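Local structure of dermonecrotic toxin (Pasteurella multocida, 2EBF) at residues D103-S108 and E113-F118. The protein acts in host cells as a potent mitogen, induces bone resorption and is associated with severe progressive atrophic rhinitis in pigs. Residues are numbered along the deposited sequence; the frame is centred on the assembly and turned at random.
With GLC (alpha-D-glucopyranose), chain C.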
# COMPACT_ATOMS: atom_id res chain seq x y z
N ASP A 103 -11.37 0.18 -25.20
CA ASP A 103 -10.59 1.40 -25.43
C ASP A 103 -9.59 1.25 -26.59
O ASP A 103 -9.55 2.09 -27.49
CB ASP A 103 -9.81 1.79 -24.16
CG ASP A 103 -10.69 2.31 -23.05
OD1 ASP A 103 -11.87 2.68 -23.29
OD2 ASP A 103 -10.19 2.36 -21.91
N LEU A 104 -8.81 0.17 -26.55
CA LEU A 104 -7.76 -0.08 -27.53
C LEU A 104 -8.35 -0.36 -28.91
O LEU A 104 -7.82 0.13 -29.91
CB LEU A 104 -6.90 -1.26 -27.09
CG LEU A 104 -5.97 -1.05 -25.87
CD1 LEU A 104 -5.35 -2.37 -25.45
CD2 LEU A 104 -4.88 -0.03 -26.18
N TYR A 105 -9.43 -1.13 -28.95
CA TYR A 105 -10.12 -1.44 -30.20
C TYR A 105 -10.68 -0.18 -30.84
O TYR A 105 -10.52 0.03 -32.05
CB TYR A 105 -11.25 -2.44 -29.94
CG TYR A 105 -11.97 -2.90 -31.20
CD1 TYR A 105 -11.59 -4.08 -31.85
CD2 TYR A 105 -13.02 -2.15 -31.73
CE1 TYR A 105 -12.25 -4.51 -32.98
CE2 TYR A 105 -13.69 -2.57 -32.87
CZ TYR A 105 -13.30 -3.75 -33.49
OH TYR A 105 -13.95 -4.16 -34.62
N GLU A 106 -11.33 0.65 -30.03
CA GLU A 106 -11.89 1.93 -30.46
C GLU A 106 -10.80 2.83 -31.05
O GLU A 106 -11.02 3.51 -32.05
CB GLU A 106 -12.58 2.62 -29.28
CG GLU A 106 -13.25 3.94 -29.58
CD GLU A 106 -13.84 4.58 -28.34
OE1 GLU A 106 -13.12 4.71 -27.32
OE2 GLU A 106 -15.03 4.95 -28.38
N GLU A 107 -9.64 2.81 -30.42
CA GLU A 107 -8.48 3.59 -30.86
C GLU A 107 -7.91 3.02 -32.17
O GLU A 107 -7.59 3.77 -33.09
CB GLU A 107 -7.43 3.59 -29.74
CG GLU A 107 -6.22 4.49 -29.96
CD GLU A 107 -5.19 4.38 -28.84
OE1 GLU A 107 -5.00 3.28 -28.28
OE2 GLU A 107 -4.55 5.42 -28.53
N SER A 108 -7.81 1.70 -32.26
CA SER A 108 -7.21 1.06 -33.43
C SER A 108 -8.16 0.91 -34.63
O SER A 108 -7.70 0.86 -35.78
CB SER A 108 -6.56 -0.28 -33.05
OG SER A 108 -7.53 -1.31 -32.94
N GLU A 113 -17.70 -1.09 -37.58
CA GLU A 113 -19.14 -1.16 -37.42
C GLU A 113 -19.55 -1.93 -36.15
O GLU A 113 -20.73 -2.01 -35.82
CB GLU A 113 -19.79 -1.74 -38.70
CG GLU A 113 -19.10 -2.98 -39.29
CD GLU A 113 -17.85 -2.70 -40.15
OE1 GLU A 113 -17.97 -2.68 -41.40
OE2 GLU A 113 -16.74 -2.55 -39.58
N ARG A 114 -18.57 -2.49 -35.44
CA ARG A 114 -18.81 -3.15 -34.14
C ARG A 114 -18.82 -2.16 -32.98
O ARG A 114 -19.17 -2.52 -31.85
CB ARG A 114 -17.74 -4.20 -33.85
CG ARG A 114 -17.59 -5.28 -34.90
CD ARG A 114 -16.82 -6.43 -34.30
NE ARG A 114 -16.13 -7.26 -35.28
CZ ARG A 114 -16.71 -8.18 -36.06
NH1 ARG A 114 -18.03 -8.39 -36.00
NH2 ARG A 114 -15.98 -8.89 -36.90
N LEU A 115 -18.43 -0.92 -33.24
CA LEU A 115 -18.25 0.07 -32.18
C LEU A 115 -19.49 0.46 -31.39
O LEU A 115 -19.40 0.71 -30.19
CB LEU A 115 -17.52 1.32 -32.70
CG LEU A 115 -16.00 1.22 -32.63
CD1 LEU A 115 -15.36 2.49 -33.19
CD2 LEU A 115 -15.54 0.97 -31.20
N ASN A 116 -20.65 0.53 -32.04
CA ASN A 116 -21.90 0.79 -31.31
C ASN A 116 -22.11 -0.22 -30.18
O ASN A 116 -22.42 0.16 -29.04
CB ASN A 116 -23.11 0.80 -32.25
CG ASN A 116 -23.30 2.12 -32.97
OD1 ASN A 116 -22.50 3.05 -32.82
ND2 ASN A 116 -24.35 2.21 -33.78
N ALA A 117 -21.95 -1.50 -30.50
CA ALA A 117 -22.10 -2.59 -29.52
C ALA A 117 -21.03 -2.51 -28.42
O ALA A 117 -21.35 -2.67 -27.24
CB ALA A 117 -22.02 -3.95 -30.22
N PHE A 118 -19.79 -2.24 -28.81
CA PHE A 118 -18.67 -2.22 -27.85
C PHE A 118 -18.80 -1.05 -26.87
O PHE A 118 -18.54 -1.20 -25.67
CB PHE A 118 -17.32 -2.18 -28.59
CG PHE A 118 -16.93 -3.49 -29.25
CD1 PHE A 118 -15.69 -3.63 -29.87
CD2 PHE A 118 -17.79 -4.59 -29.23
CE1 PHE A 118 -15.32 -4.83 -30.48
CE2 PHE A 118 -17.42 -5.80 -29.84
CZ PHE A 118 -16.18 -5.91 -30.46
C1 GLC C . -10.77 8.01 -20.30
C2 GLC C . -9.63 9.00 -20.51
C3 GLC C . -9.64 9.49 -21.97
C4 GLC C . -9.56 8.31 -22.93
C5 GLC C . -10.64 7.26 -22.61
C6 GLC C . -10.41 5.98 -23.40
O1 GLC C . -12.01 8.71 -20.50
O2 GLC C . -9.77 10.11 -19.60
O3 GLC C . -8.57 10.39 -22.24
O4 GLC C . -9.71 8.79 -24.28
O5 GLC C . -10.64 6.92 -21.22
O6 GLC C . -9.15 5.43 -23.00
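Phe118 turns the edge of its ring against one face of Tyr105 in a T-shaped (edge-to-face) stack. The ring centroids are 4.8 Å apart and the planes stand at 68°. Phe118 CE1 sits over the centre of the tyrosine ring, 3.6 Å above its plane. Phe118 CD1 is shifted toward one side of that ring and comes within 3.6 Å of Tyr105 CD2. Tyr105 CB already points at 113-118, and CG anti to the backbone N (chi1 -176°) carries the ring on to Phe118. Leu115 meets the same ring at its edge, with CD2 4.0 Å from Tyr105 CD2. The same methyl rests on the backbone of helix 88-108, 3.8 Å from Glu106 CA, and also touches Glu106 CB.

The contact joins the two arms of a helical hairpin, 88-108 and 115-129, near its turn. The hairpin lies in the C-terminal region of the toxin, within the membrane localization domain. Phe118 also touches Leu57 of helix 54-60 and Ile75 of helix 70-84.

Tyr105 crosses the extended arm of Arg114 at about a right angle and sets its OH against the methylenes, 3.7 Å from Arg114 CD. Arg114 CB also packs over a face of Phe118, offset toward the rim. The Tyr105 hydroxyl is hydrogen-bonded to Ser112 OG, which ties the end of the ring to the interhelical link, while Arg114 NH1 bonds to Ala61 O. On the flank of the hairpin, the Glu106 carboxylate forms salt bridges to Arg119 and Arg122 of helix 115-129, and one turn earlier Asp103 OD1 pairs with Arg122 and OD2 with Lys147, which also hydrogen-bonds a bound glucose. Asp103 OD2 lies 3.4 Å from O6 of that glucose.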